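Local coordinates for protein DJ-1 homolog D (Arabidopsis thaliana, PDB 4OGG), which is a plant member of the DJ-1/PfpI family that carries two tandem glutaminase-I-like alpha/beta domains in one chain and assembles from several copies of it, at residues 8-14 with 88-94; 15-20 with 208-213; 136-140 with 152-156; 236-242 with 254-260. All blocks are in the same frame, centred on the assembly; numbering follows the deposited sequence.

Contact 1: 8-14 with 88-94; sequences LCGDYME and GRAPEYL
In the flavodoxin-like alpha/beta core of the N-terminal DJ-1/PfpI domain, the chain leaving the C-terminal end of strand 3-8 packs against Gly88 and the start of helix 90-94, beside the modified cysteine at position 118, whose OD2 accepts from Gly88 N. Leu8, chi1 t, brings CG to 4.3 Å from Leu94 CD1, and Cys9 O lies 3.6 Å from the same methyl. Gly10 is nearly extended (-164/166); a beta carbon there would clash with Ala90 CB. A type II turn runs from Gly10 to Met13, closed by Met13 N to Gly10 O at 3.3 Å. Asp11 N donates to Tyr93 OH at 2.8 Å, while that hydroxyl and Asp11 OD2 also bond Gln249 of the second subunit. Tyr12 takes the positive phi of the turn (71/27); its O receives Arg89 N at 2.8 Å. Arg89 bends back (chi1 m, chi3 m), placing CZ 4.4 Å from the Tyr12 ring centroid in an off-centre cation-pi contact, and its NH2 forms a salt bridge with Glu60. Met13 makes a single bridge with Gly88 (CA-CA 4.1 Å) and sets CB 3.8 Å from Ala90 CB. Glu14 is the N-cap of the following helix, its OE2 accepting from Tyr16 N, while OE1 bonds His257 NE2. At 100/-157 a beta carbon on Gly88 would jam against the preceding carbonyl O and come to 2.1 Å from Glu14 N, itself 3.4 Å from Gly88 CA.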
loop_
_atom_site.group_PDB
_atom_site.type_symbol
_atom_site.label_atom_id
_atom_site.label_comp_id
_atom_site.label_asym_id
_atom_site.label_seq_id
_atom_site.Cartn_x
_atom_site.Cartn_y
_atom_site.Cartn_z
ATOM N N LEU C 8 -27.467 7.451 -1.672
ATOM C CA LEU C 8 -26.713 8.670 -1.394
ATOM C C LEU C 8 -25.239 8.322 -1.214
ATOM O O LEU C 8 -24.821 7.871 -0.147
ATOM C CB LEU C 8 -27.267 9.333 -0.133
ATOM C CG LEU C 8 -26.569 10.579 0.412
ATOM C CD1 LEU C 8 -26.510 11.661 -0.656
ATOM C CD2 LEU C 8 -27.327 11.072 1.633
ATOM N N CYS C 9 -24.456 8.546 -2.265
ATOM C CA CYS C 9 -23.029 8.231 -2.260
ATOM C C CYS C 9 -22.117 9.413 -1.964
ATOM O O CYS C 9 -22.530 10.572 -2.017
ATOM C CB CYS C 9 -22.626 7.629 -3.612
ATOM S SG CYS C 9 -23.585 6.183 -4.104
ATOM N N GLY C 10 -20.862 9.094 -1.660
ATOM C CA GLY C 10 -19.870 10.112 -1.371
ATOM C C GLY C 10 -18.483 9.504 -1.453
ATOM O O GLY C 10 -18.337 8.278 -1.483
ATOM N N ASP C 11 -17.457 10.346 -1.496
ATOM C CA ASP C 11 -16.095 9.840 -1.563
ATOM C C ASP C 11 -15.733 9.142 -0.259
ATOM O O ASP C 11 -15.986 9.655 0.831
ATOM C CB ASP C 11 -15.109 10.976 -1.850
ATOM C CG ASP C 11 -15.284 11.563 -3.239
ATOM O OD1 ASP C 11 -16.112 11.036 -4.012
ATOM O OD2 ASP C 11 -14.591 12.548 -3.561
ATOM N N TYR C 12 -15.149 7.958 -0.396
ATOM C CA TYR C 12 -14.744 7.132 0.730
ATOM C C TYR C 12 -15.905 6.514 1.504
ATOM O O TYR C 12 -15.801 6.218 2.696
ATOM C CB TYR C 12 -13.783 7.907 1.637
ATOM C CG TYR C 12 -12.416 8.033 0.988
ATOM C CD1 TYR C 12 -11.625 6.902 0.777
ATOM C CD2 TYR C 12 -11.941 9.262 0.537
ATOM C CE1 TYR C 12 -10.391 6.989 0.131
ATOM C CE2 TYR C 12 -10.706 9.362 -0.116
ATOM C CZ TYR C 12 -9.940 8.221 -0.314
ATOM O OH TYR C 12 -8.729 8.305 -0.963
ATOM N N MET C 13 -17.024 6.318 0.813
ATOM C CA MET C 13 -18.151 5.636 1.431
ATOM C C MET C 13 -17.614 4.202 1.510
ATOM O O MET C 13 -16.698 3.847 0.763
ATOM C CB MET C 13 -19.382 5.707 0.519
ATOM C CG MET C 13 -19.174 5.118 -0.864
ATOM S SD MET C 13 -20.577 5.436 -1.960
ATOM C CE MET C 13 -19.783 5.345 -3.537
ATOM N N GLU C 14 -18.150 3.376 2.402
ATOM C CA GLU C 14 -17.649 2.006 2.528
ATOM C C GLU C 14 -18.035 1.197 1.290
ATOM O O GLU C 14 -19.209 1.127 0.924
ATOM C CB GLU C 14 -18.199 1.364 3.806
ATOM C CG GLU C 14 -17.188 0.474 4.537
ATOM C CD GLU C 14 -16.948 -0.863 3.855
ATOM O OE1 GLU C 14 -15.909 -1.493 4.139
ATOM O OE2 GLU C 14 -17.798 -1.302 3.055
ATOM N N GLY C 88 -19.192 4.451 5.884
ATOM C CA GLY C 88 -17.853 4.798 5.448
ATOM C C GLY C 88 -17.516 6.186 5.955
ATOM O O GLY C 88 -18.112 6.641 6.936
ATOM N N ARG C 89 -16.570 6.863 5.301
ATOM C CA ARG C 89 -16.187 8.212 5.712
ATOM C C ARG C 89 -16.889 9.314 4.918
ATOM O O ARG C 89 -16.638 10.500 5.131
ATOM C CB ARG C 89 -14.665 8.407 5.622
ATOM C CG ARG C 89 -13.897 7.753 6.763
ATOM C CD ARG C 89 -12.450 8.241 6.861
ATOM N NE ARG C 89 -11.620 7.863 5.715
ATOM C CZ ARG C 89 -11.310 8.673 4.706
ATOM N NH1 ARG C 89 -11.764 9.922 4.686
ATOM N NH2 ARG C 89 -10.521 8.241 3.730
ATOM N N ALA C 90 -17.775 8.924 4.012
ATOM C CA ALA C 90 -18.506 9.906 3.226
ATOM C C ALA C 90 -19.561 10.629 4.074
ATOM O O ALA C 90 -19.715 11.844 3.977
ATOM C CB ALA C 90 -19.165 9.230 2.021
ATOM N N PRO C 91 -20.295 9.893 4.930
ATOM C CA PRO C 91 -21.318 10.551 5.750
ATOM C C PRO C 91 -20.881 11.781 6.544
ATOM O O PRO C 91 -21.604 12.777 6.589
ATOM C CB PRO C 91 -21.809 9.423 6.652
ATOM C CG PRO C 91 -21.713 8.228 5.744
ATOM C CD PRO C 91 -20.348 8.430 5.108
ATOM N N GLU C 92 -19.705 11.737 7.164
ATOM C CA GLU C 92 -19.293 12.883 7.959
ATOM C C GLU C 92 -19.215 14.175 7.155
ATOM O O GLU C 92 -19.540 15.240 7.682
ATOM C CB GLU C 92 -17.962 12.623 8.678
ATOM C CG GLU C 92 -16.731 12.534 7.797
ATOM C CD GLU C 92 -15.445 12.554 8.612
ATOM O OE1 GLU C 92 -14.355 12.424 8.021
ATOM O OE2 GLU C 92 -15.523 12.710 9.851
ATOM N N TYR C 93 -18.811 14.098 5.887
ATOM C CA TYR C 93 -18.730 15.322 5.092
ATOM C C TYR C 93 -20.040 15.579 4.354
ATOM O O TYR C 93 -20.398 16.731 4.100
ATOM C CB TYR C 93 -17.524 15.282 4.132
ATOM C CG TYR C 93 -17.741 14.671 2.761
ATOM C CD1 TYR C 93 -18.368 15.394 1.743
ATOM C CD2 TYR C 93 -17.258 13.398 2.460
ATOM C CE1 TYR C 93 -18.498 14.866 0.460
ATOM C CE2 TYR C 93 -17.385 12.858 1.181
ATOM C CZ TYR C 93 -18.003 13.601 0.182
ATOM O OH TYR C 93 -18.110 13.085 -1.091
ATOM N N LEU C 94 -20.766 14.513 4.025
ATOM C CA LEU C 94 -22.057 14.665 3.357
ATOM C C LEU C 94 -23.044 15.329 4.323
ATOM O O LEU C 94 -23.907 16.104 3.910
ATOM C CB LEU C 94 -22.607 13.298 2.926
ATOM C CG LEU C 94 -21.889 12.576 1.784
ATOM C CD1 LEU C 94 -22.512 11.207 1.556
ATOM C CD2 LEU C 94 -21.984 13.416 0.513
#

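Contact 2: 15-20 with 208-213; sequences DYEVMV and DYEVKV
The interface between the two DJ-1/PfpI domains is centred on two corresponding N-terminal helix segments, DYEVMV and DYEVKV, whose paired contacts are consistent with an approximate twofold relation. The axes of 15-20 and 208-213 approach to 10.5 Å and cross at -64°, converging toward their C-terminal ends: CA-CA is 7.5 Å for Tyr16-Tyr209 but 5.1 Å for Val20-Val213. Tyr16 and Tyr209, both chi1 m, reach across. Lys212 CG (chi1 t, chi2 p) lies 3.5 Å from the Tyr16 ring centroid, and Met19 CG (chi1 t, chi2 p) 3.6 Å from that of Tyr209, each a CH-pi contact over the ring face. Met19 SD adds an oblique Met-aromatic approach, 4.7 Å from the Tyr209 centroid. Val20 CG2 meets Val213 CG2 at 4.2 Å. Tyr209 OH donates a very short bond, 2.5 Å, to Asp15 OD1, and Tyr16 OH lies 3.2 Å from Asp208 OD1. Asp15 OD2 and Asp208 OD2 come within 4.2 Å, but His64 bonds Asp15 and His257 Asp208. Lys212 NZ pairs with Glu174. This implies a buried interface where these charges have polar partners; one face of each tyrosine packs on an aliphatic chain, and each ring also stacks with a histidine, His257 or His64.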
loop_
_atom_site.group_PDB
_atom_site.type_symbol
_atom_site.label_atom_id
_atom_site.label_comp_id
_atom_site.label_asym_id
_atom_site.label_seq_id
_atom_site.Cartn_x
_atom_site.Cartn_y
_atom_site.Cartn_z
ATOM N N ASP C 15 -17.035 0.589 0.654
ATOM C CA ASP C 15 -17.231 -0.177 -0.577
ATOM C C ASP C 15 -18.360 -1.211 -0.547
ATOM O O ASP C 15 -19.183 -1.255 -1.459
ATOM C CB ASP C 15 -15.909 -0.847 -0.989
ATOM C CG ASP C 15 -15.818 -1.095 -2.489
ATOM O OD1 ASP C 15 -16.697 -0.610 -3.234
ATOM O OD2 ASP C 15 -14.862 -1.767 -2.931
ATOM N N TYR C 16 -18.406 -2.052 0.480
ATOM C CA TYR C 16 -19.476 -3.046 0.558
ATOM C C TYR C 16 -20.838 -2.384 0.742
ATOM O O TYR C 16 -21.835 -2.806 0.154
ATOM C CB TYR C 16 -19.277 -3.994 1.745
ATOM C CG TYR C 16 -18.298 -5.132 1.551
ATOM C CD1 TYR C 16 -17.915 -5.560 0.281
ATOM C CD2 TYR C 16 -17.814 -5.837 2.656
ATOM C CE1 TYR C 16 -17.075 -6.664 0.115
ATOM C CE2 TYR C 16 -16.985 -6.938 2.501
ATOM C CZ TYR C 16 -16.620 -7.346 1.235
ATOM O OH TYR C 16 -15.809 -8.448 1.096
ATOM N N GLU C 17 -20.869 -1.346 1.568
ATOM C CA GLU C 17 -22.112 -0.665 1.890
ATOM C C GLU C 17 -22.800 0.054 0.738
ATOM O O GLU C 17 -23.974 0.407 0.838
ATOM C CB GLU C 17 -21.870 0.249 3.089
ATOM C CG GLU C 17 -21.737 -0.576 4.363
ATOM C CD GLU C 17 -20.985 0.119 5.476
ATOM O OE1 GLU C 17 -21.188 1.330 5.676
ATOM O OE2 GLU C 17 -20.200 -0.563 6.166
ATOM N N VAL C 18 -22.084 0.263 -0.359
ATOM C CA VAL C 18 -22.725 0.873 -1.516
ATOM C C VAL C 18 -22.994 -0.212 -2.559
ATOM O O VAL C 18 -24.098 -0.306 -3.107
ATOM C CB VAL C 18 -21.866 2.006 -2.159
ATOM C CG1 VAL C 18 -20.473 1.500 -2.507
ATOM C CG2 VAL C 18 -22.572 2.532 -3.422
ATOM N N MET C 19 -22.002 -1.061 -2.809
ATOM C CA MET C 19 -22.155 -2.089 -3.829
ATOM C C MET C 19 -23.144 -3.209 -3.534
ATOM O O MET C 19 -23.873 -3.626 -4.429
ATOM C CB MET C 19 -20.793 -2.694 -4.188
ATOM C CG MET C 19 -20.810 -3.486 -5.488
ATOM S SD MET C 19 -21.423 -2.512 -6.897
ATOM C CE MET C 19 -19.883 -1.860 -7.572
ATOM N N VAL C 20 -23.178 -3.708 -2.304
ATOM C CA VAL C 20 -24.106 -4.792 -1.994
ATOM C C VAL C 20 -25.560 -4.356 -2.211
ATOM O O VAL C 20 -26.300 -5.012 -2.939
ATOM C CB VAL C 20 -23.903 -5.328 -0.555
ATOM C CG1 VAL C 20 -24.936 -6.408 -0.250
ATOM C CG2 VAL C 20 -22.503 -5.921 -0.422
ATOM N N ASP C 208 -13.199 -9.622 -4.033
ATOM C CA ASP C 208 -13.914 -8.949 -2.946
ATOM C C ASP C 208 -15.432 -8.819 -3.145
ATOM O O ASP C 208 -16.215 -9.216 -2.280
ATOM C CB ASP C 208 -13.264 -7.569 -2.754
ATOM C CG ASP C 208 -13.964 -6.708 -1.724
ATOM O OD1 ASP C 208 -13.611 -6.780 -0.522
ATOM O OD2 ASP C 208 -14.865 -5.941 -2.132
ATOM N N TYR C 209 -15.853 -8.255 -4.271
ATOM C CA TYR C 209 -17.282 -8.103 -4.546
ATOM C C TYR C 209 -17.951 -9.430 -4.879
ATOM O O TYR C 209 -19.066 -9.706 -4.440
ATOM C CB TYR C 209 -17.531 -7.209 -5.761
ATOM C CG TYR C 209 -17.359 -5.721 -5.612
ATOM C CD1 TYR C 209 -17.542 -5.071 -4.391
ATOM C CD2 TYR C 209 -17.128 -4.943 -6.743
ATOM C CE1 TYR C 209 -17.502 -3.670 -4.315
ATOM C CE2 TYR C 209 -17.093 -3.570 -6.679
ATOM C CZ TYR C 209 -17.281 -2.932 -5.472
ATOM O OH TYR C 209 -17.254 -1.560 -5.455
ATOM N N GLU C 210 -17.267 -10.235 -5.684
ATOM C CA GLU C 210 -17.814 -11.498 -6.161
ATOM C C GLU C 210 -18.170 -12.535 -5.118
ATOM O O GLU C 210 -18.957 -13.444 -5.393
ATOM C CB GLU C 210 -16.884 -12.060 -7.231
ATOM C CG GLU C 210 -16.722 -11.043 -8.349
ATOM C CD GLU C 210 -15.706 -11.431 -9.389
ATOM O OE1 GLU C 210 -15.344 -10.549 -10.195
ATOM O OE2 GLU C 210 -15.275 -12.603 -9.403
ATOM N N VAL C 211 -17.605 -12.415 -3.926
ATOM C CA VAL C 211 -17.977 -13.340 -2.869
ATOM C C VAL C 211 -19.049 -12.668 -2.006
ATOM O O VAL C 211 -20.116 -13.233 -1.779
ATOM C CB VAL C 211 -16.774 -13.741 -1.968
ATOM C CG1 VAL C 211 -16.093 -12.507 -1.395
ATOM C CG2 VAL C 211 -17.260 -14.653 -0.836
ATOM N N LYS C 212 -18.783 -11.440 -1.573
ATOM C CA LYS C 212 -19.703 -10.732 -0.690
ATOM C C LYS C 212 -21.068 -10.383 -1.264
ATOM O O LYS C 212 -22.086 -10.593 -0.605
ATOM C CB LYS C 212 -19.053 -9.450 -0.162
ATOM C CG LYS C 212 -19.655 -8.958 1.159
ATOM C CD LYS C 212 -19.208 -9.841 2.328
ATOM C CE LYS C 212 -19.589 -9.235 3.674
ATOM N NZ LYS C 212 -19.077 -10.038 4.827
ATOM N N VAL C 213 -21.101 -9.847 -2.477
ATOM C CA VAL C 213 -22.378 -9.457 -3.063
ATOM C C VAL C 213 -23.351 -10.617 -3.262
ATOM O O VAL C 213 -24.479 -10.569 -2.769
ATOM C CB VAL C 213 -22.177 -8.689 -4.389
ATOM C CG1 VAL C 213 -23.529 -8.311 -4.986
ATOM C CG2 VAL C 213 -21.363 -7.424 -4.126
#

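Contact 3: 136-140 with 152-156; sequences TAYAT and WVEPI
Hydrogen bonding fixes the ends of this contact between two irregular segments, whose CA 136-139 and CA 152-155 directions diverge by 65°. Thr136, extended at -123/-179 with chi1 t, donates from OG1 to Val153 O at 2.8 Å; their CA atoms, 4.8 Å apart, are the nearest pair. Within 152-156, Trp152 NE1 donates to Glu154 OE1 at 2.8 Å, and chi2 p of Glu154 folds the carboxylate back. One water bridges the segments, donating to Ala139 O and to Glu154 OE1, each at 2.8 Å. Van der Waals packing fills the space between. The Trp152 indole (chi1 t, chi2 -114°) extends along the backbone of 136-139, with CZ3 3.4 Å from Ala137 N and 3.8 Å from Ala137 CB. Pro155 sets CB 3.6 Å from Thr136 OG1, and CG 3.6 Å from Ala137 O and 4.2 Å from Ala139 CB; the two alanine CB contacts are the apolar pairs. The Tyr138 CA-CB bond points away from 152-156, and its ring meets that of His119. Leu289 of the second subunit packs on Ala139. The two segments flank helix 142-147, joining the loop after strand 134-135 to the connection between strands 151-152 and 161-164 at the periphery of the N-terminal alpha/beta domain.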
loop_
_atom_site.group_PDB
_atom_site.type_symbol
_atom_site.label_atom_id
_atom_site.label_comp_id
_atom_site.label_asym_id
_atom_site.label_seq_id
_atom_site.Cartn_x
_atom_site.Cartn_y
_atom_site.Cartn_z
ATOM N N THR C 136 -30.288 2.205 15.453
ATOM C CA THR C 136 -28.954 1.774 15.837
ATOM C C THR C 136 -28.042 2.362 14.766
ATOM O O THR C 136 -28.511 3.052 13.857
ATOM C CB THR C 136 -28.810 0.231 15.845
ATOM O OG1 THR C 136 -27.543 -0.127 16.417
ATOM C CG2 THR C 136 -28.875 -0.325 14.435
ATOM N N ALA C 137 -26.749 2.093 14.874
ATOM C CA ALA C 137 -25.770 2.590 13.914
ATOM C C ALA C 137 -24.428 2.068 14.371
ATOM O O ALA C 137 -24.354 1.320 15.345
ATOM C CB ALA C 137 -25.757 4.111 13.918
ATOM N N TYR C 138 -23.361 2.438 13.673
ATOM C CA TYR C 138 -22.055 1.994 14.123
ATOM C C TYR C 138 -21.980 2.568 15.543
ATOM O O TYR C 138 -22.419 3.693 15.787
ATOM C CB TYR C 138 -20.945 2.570 13.250
ATOM C CG TYR C 138 -19.619 1.900 13.497
ATOM C CD1 TYR C 138 -19.411 0.570 13.127
ATOM C CD2 TYR C 138 -18.584 2.575 14.143
ATOM C CE1 TYR C 138 -18.206 -0.074 13.394
ATOM C CE2 TYR C 138 -17.373 1.938 14.417
ATOM C CZ TYR C 138 -17.192 0.617 14.040
ATOM O OH TYR C 138 -16.002 -0.017 14.307
ATOM N N ALA C 139 -21.441 1.796 16.480
ATOM C CA ALA C 139 -21.380 2.227 17.874
ATOM C C ALA C 139 -20.882 3.653 18.127
ATOM O O ALA C 139 -21.412 4.350 18.995
ATOM C CB ALA C 139 -20.548 1.229 18.690
ATOM N N THR C 140 -19.879 4.089 17.367
ATOM C CA THR C 140 -19.306 5.424 17.543
ATOM C C THR C 140 -20.270 6.553 17.191
ATOM O O THR C 140 -20.023 7.712 17.522
ATOM C CB THR C 140 -18.034 5.601 16.686
ATOM O OG1 THR C 140 -18.387 5.590 15.297
ATOM C CG2 THR C 140 -17.044 4.481 16.959
ATOM N N TRP C 152 -31.644 5.613 21.099
ATOM C CA TRP C 152 -30.485 4.821 20.725
ATOM C C TRP C 152 -30.546 3.361 21.138
ATOM O O TRP C 152 -30.974 3.025 22.244
ATOM C CB TRP C 152 -29.226 5.479 21.302
ATOM C CG TRP C 152 -27.969 4.688 21.127
ATOM C CD1 TRP C 152 -27.214 4.126 22.114
ATOM C CD2 TRP C 152 -27.309 4.380 19.893
ATOM N NE1 TRP C 152 -26.123 3.488 21.576
ATOM C CE2 TRP C 152 -26.156 3.627 20.213
ATOM C CE3 TRP C 152 -27.580 4.667 18.548
ATOM C CZ2 TRP C 152 -25.271 3.155 19.236
ATOM C CZ3 TRP C 152 -26.699 4.196 17.574
ATOM C CH2 TRP C 152 -25.558 3.449 17.926
ATOM N N VAL C 153 -30.112 2.501 20.223
ATOM C CA VAL C 153 -30.070 1.067 20.458
ATOM C C VAL C 153 -28.638 0.607 20.203
ATOM O O VAL C 153 -28.245 0.364 19.064
ATOM C CB VAL C 153 -31.026 0.313 19.507
ATOM C CG1 VAL C 153 -30.912 -1.191 19.735
ATOM C CG2 VAL C 153 -32.458 0.774 19.739
ATOM N N GLU C 154 -27.855 0.519 21.272
ATOM C CA GLU C 154 -26.467 0.085 21.176
ATOM C C GLU C 154 -26.421 -1.251 20.437
ATOM O O GLU C 154 -27.141 -2.184 20.788
ATOM C CB GLU C 154 -25.885 -0.081 22.582
ATOM C CG GLU C 154 -24.384 -0.316 22.639
ATOM C CD GLU C 154 -23.586 0.877 22.149
ATOM O OE1 GLU C 154 -23.931 2.021 22.516
ATOM O OE2 GLU C 154 -22.606 0.673 21.407
ATOM N N PRO C 155 -25.590 -1.357 19.388
ATOM C CA PRO C 155 -25.517 -2.625 18.656
ATOM C C PRO C 155 -24.719 -3.646 19.464
ATOM O O PRO C 155 -23.498 -3.543 19.570
ATOM C CB PRO C 155 -24.820 -2.228 17.358
ATOM C CG PRO C 155 -23.859 -1.172 17.825
ATOM C CD PRO C 155 -24.702 -0.345 18.785
ATOM N N ILE C 156 -25.416 -4.619 20.045
ATOM C CA ILE C 156 -24.764 -5.648 20.852
ATOM C C ILE C 156 -23.901 -6.553 19.975
ATOM O O ILE C 156 -22.844 -7.023 20.399
ATOM C CB ILE C 156 -25.807 -6.501 21.604
ATOM C CG1 ILE C 156 -25.096 -7.522 22.497
ATOM C CG2 ILE C 156 -26.730 -7.193 20.611
ATOM C CD1 ILE C 156 -26.037 -8.368 23.327
HETATM O O HOH W 1 -22.607 4.279 21.538
#

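Contact 4: 236-242 with 254-260; sequences DRCPTAI and KPGHTFA
In the C-terminal DJ-1/PfpI domain, strand 237-244 pairs antiparallel with its hairpin partner 252-255 and with strand 259-260, in two ladders whose register shifts by one. In the ladder with 259-260, Cys238 and Phe259 form a hydrogen-bonded pair, satisfied both ways: Cys238 N to Phe259 O and Phe259 N to Cys238 O, each 2.8 Å. Arg237 and Ala260 are the adjoining non-hydrogen-bonded pair. In the other, beside the non-hydrogen-bonded pair Ala241/Pro255 (CA-CA 5.0 Å), Ile242 N donates to Lys254 O at 2.8 Å and Lys254 N to Ile242 O at 3.3 Å; Ile242 O also takes a water at 2.7 Å, which accepts from Lys254 NZ at 2.9 Å. Between the ladders, Gly256 N reaches Thr240 O at 3.0 Å, and a water accepts from Thr240 N (2.9 Å) and donates to Gly256 O (3.1 Å). His257 turns away to the domain interface: Glu14 and Asp208 bind its ring nitrogens. Thr240, chi1 p, closes the break by donating OG1 to His257 O at 2.6 Å.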
loop_
_atom_site.group_PDB
_atom_site.type_symbol
_atom_site.label_atom_id
_atom_site.label_comp_id
_atom_site.label_asym_id
_atom_site.label_seq_id
_atom_site.Cartn_x
_atom_site.Cartn_y
_atom_site.Cartn_z
ATOM N N ASP C 236 -12.400 -19.283 10.242
ATOM C CA ASP C 236 -11.182 -18.864 9.563
ATOM C C ASP C 236 -11.534 -17.787 8.550
ATOM O O ASP C 236 -12.685 -17.669 8.131
ATOM C CB ASP C 236 -10.522 -20.041 8.839
ATOM C CG ASP C 236 -9.921 -21.049 9.795
ATOM O OD1 ASP C 236 -9.212 -20.624 10.732
ATOM O OD2 ASP C 236 -10.146 -22.263 9.602
ATOM N N ARG C 237 -10.542 -16.999 8.159
ATOM C CA ARG C 237 -10.775 -15.940 7.190
ATOM C C ARG C 237 -9.918 -16.117 5.946
ATOM O O ARG C 237 -8.819 -16.676 6.001
ATOM C CB ARG C 237 -10.486 -14.574 7.813
ATOM C CG ARG C 237 -11.482 -14.158 8.879
ATOM C CD ARG C 237 -11.172 -12.768 9.404
ATOM N NE ARG C 237 -12.232 -12.275 10.276
ATOM C CZ ARG C 237 -13.465 -11.993 9.866
ATOM N NH1 ARG C 237 -13.797 -12.152 8.592
ATOM N NH2 ARG C 237 -14.369 -11.555 10.731
ATOM N N CYS C 238 -10.453 -15.655 4.822
ATOM C CA CYS C 238 -9.765 -15.705 3.540
ATOM C C CYS C 238 -9.536 -14.274 3.100
ATOM O O CYS C 238 -10.453 -13.454 3.149
ATOM C CB CYS C 238 -10.624 -16.380 2.471
ATOM S SG CYS C 238 -10.623 -18.173 2.452
ATOM N N PRO C 239 -8.306 -13.945 2.688
ATOM C CA PRO C 239 -8.065 -12.573 2.242
ATOM C C PRO C 239 -8.722 -12.466 0.865
ATOM O O PRO C 239 -8.889 -13.475 0.180
ATOM C CB PRO C 239 -6.544 -12.501 2.173
ATOM C CG PRO C 239 -6.171 -13.905 1.762
ATOM C CD PRO C 239 -7.064 -14.738 2.660
ATOM N N THR C 240 -9.120 -11.268 0.459
ATOM C CA THR C 240 -9.737 -11.132 -0.851
ATOM C C THR C 240 -8.956 -10.157 -1.712
ATOM O O THR C 240 -8.103 -9.416 -1.221
ATOM C CB THR C 240 -11.200 -10.650 -0.758
ATOM O OG1 THR C 240 -11.240 -9.321 -0.221
ATOM C CG2 THR C 240 -12.012 -11.596 0.125
ATOM N N ALA C 241 -9.247 -10.173 -3.005
ATOM C CA ALA C 241 -8.573 -9.288 -3.935
ATOM C C ALA C 241 -9.570 -8.340 -4.569
ATOM O O ALA C 241 -10.668 -8.745 -4.952
ATOM C CB ALA C 241 -7.867 -10.101 -5.025
ATOM N N ILE C 242 -9.193 -7.071 -4.654
ATOM C CA ILE C 242 -10.037 -6.082 -5.294
ATOM C C ILE C 242 -9.480 -5.900 -6.696
ATOM O O ILE C 242 -8.341 -5.467 -6.873
ATOM C CB ILE C 242 -10.012 -4.735 -4.540
ATOM C CG1 ILE C 242 -10.852 -4.854 -3.265
ATOM C CG2 ILE C 242 -10.519 -3.614 -5.443
ATOM C CD1 ILE C 242 -10.985 -3.581 -2.481
ATOM N N LYS C 254 -5.407 -5.148 -5.399
ATOM C CA LYS C 254 -5.050 -4.690 -4.061
ATOM C C LYS C 254 -5.934 -5.437 -3.067
ATOM O O LYS C 254 -6.931 -6.063 -3.450
ATOM C CB LYS C 254 -5.209 -3.167 -3.923
ATOM C CG LYS C 254 -6.550 -2.594 -4.328
ATOM C CD LYS C 254 -6.568 -1.087 -4.087
ATOM C CE LYS C 254 -7.710 -0.420 -4.822
ATOM N NZ LYS C 254 -7.487 -0.489 -6.296
ATOM N N PRO C 255 -5.571 -5.410 -1.777
ATOM C CA PRO C 255 -6.359 -6.110 -0.760
ATOM C C PRO C 255 -7.795 -5.629 -0.582
ATOM O O PRO C 255 -8.080 -4.436 -0.674
ATOM C CB PRO C 255 -5.534 -5.907 0.515
ATOM C CG PRO C 255 -4.141 -5.748 0.002
ATOM C CD PRO C 255 -4.344 -4.850 -1.187
ATOM N N GLY C 256 -8.690 -6.579 -0.334
ATOM C CA GLY C 256 -10.087 -6.264 -0.090
ATOM C C GLY C 256 -10.378 -6.636 1.354
ATOM O O GLY C 256 -9.445 -6.715 2.159
ATOM N N HIS C 257 -11.647 -6.859 1.695
ATOM C CA HIS C 257 -12.003 -7.236 3.067
ATOM C C HIS C 257 -11.708 -8.720 3.260
ATOM O O HIS C 257 -11.823 -9.502 2.320
ATOM C CB HIS C 257 -13.504 -7.061 3.346
ATOM C CG HIS C 257 -14.053 -5.700 3.047
ATOM N ND1 HIS C 257 -14.243 -5.238 1.762
ATOM C CD2 HIS C 257 -14.546 -4.741 3.867
ATOM C CE1 HIS C 257 -14.835 -4.058 1.803
ATOM N NE2 HIS C 257 -15.031 -3.733 3.068
ATOM N N THR C 258 -11.347 -9.122 4.475
ATOM C CA THR C 258 -11.131 -10.542 4.713
ATOM C C THR C 258 -12.536 -11.124 4.842
ATOM O O THR C 258 -13.429 -10.487 5.408
ATOM C CB THR C 258 -10.325 -10.800 6.002
ATOM O OG1 THR C 258 -10.975 -10.179 7.117
ATOM C CG2 THR C 258 -8.917 -10.242 5.859
ATOM N N PHE C 259 -12.740 -12.313 4.293
ATOM C CA PHE C 259 -14.049 -12.950 4.327
ATOM C C PHE C 259 -14.028 -14.173 5.225
ATOM O O PHE C 259 -13.145 -15.021 5.110
ATOM C CB PHE C 259 -14.469 -13.329 2.905
ATOM C CG PHE C 259 -15.825 -13.959 2.820
ATOM C CD1 PHE C 259 -15.984 -15.325 3.018
ATOM C CD2 PHE C 259 -16.948 -13.185 2.551
ATOM C CE1 PHE C 259 -17.243 -15.915 2.948
ATOM C CE2 PHE C 259 -18.212 -13.765 2.479
ATOM C CZ PHE C 259 -18.358 -15.133 2.679
ATOM N N ALA C 260 -15.008 -14.258 6.120
ATOM C CA ALA C 260 -15.089 -15.368 7.065
ATOM C C ALA C 260 -15.889 -16.559 6.556
ATOM O O ALA C 260 -17.023 -16.410 6.104
ATOM C CB ALA C 260 -15.676 -14.877 8.385
HETATM O O HOH W 2 -7.907 -9.371 2.214
HETATM O O HOH W 3 -7.605 -3.012 -7.651
#

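Contact 2 lies nearest the chain centre and is fully buried, joining the two family domains through corresponding helices. Contact 1, also buried, feeds into it: strand 13-14 precedes helix 15-27 and Met13 SD sits 3.7 Å from Val18 CB. Contact 4, partly buried in the second domain, meets both: His257 NE2 is 2.6 Å from Glu14 OE1, and His257 ND1 2.8 Å from Asp208 OD1. Contact 3 is the most peripheral, its centre about 22 Å from the chain centre, and touches none of these; contacts 1 and 3 touch the second subunit. Backbone ladders dominate contact 4, side-chain packing contact 2; contact 1 mixes two hydrogen bonds, cation-pi and apolar packing; bridging water appears in contacts 3 and 4.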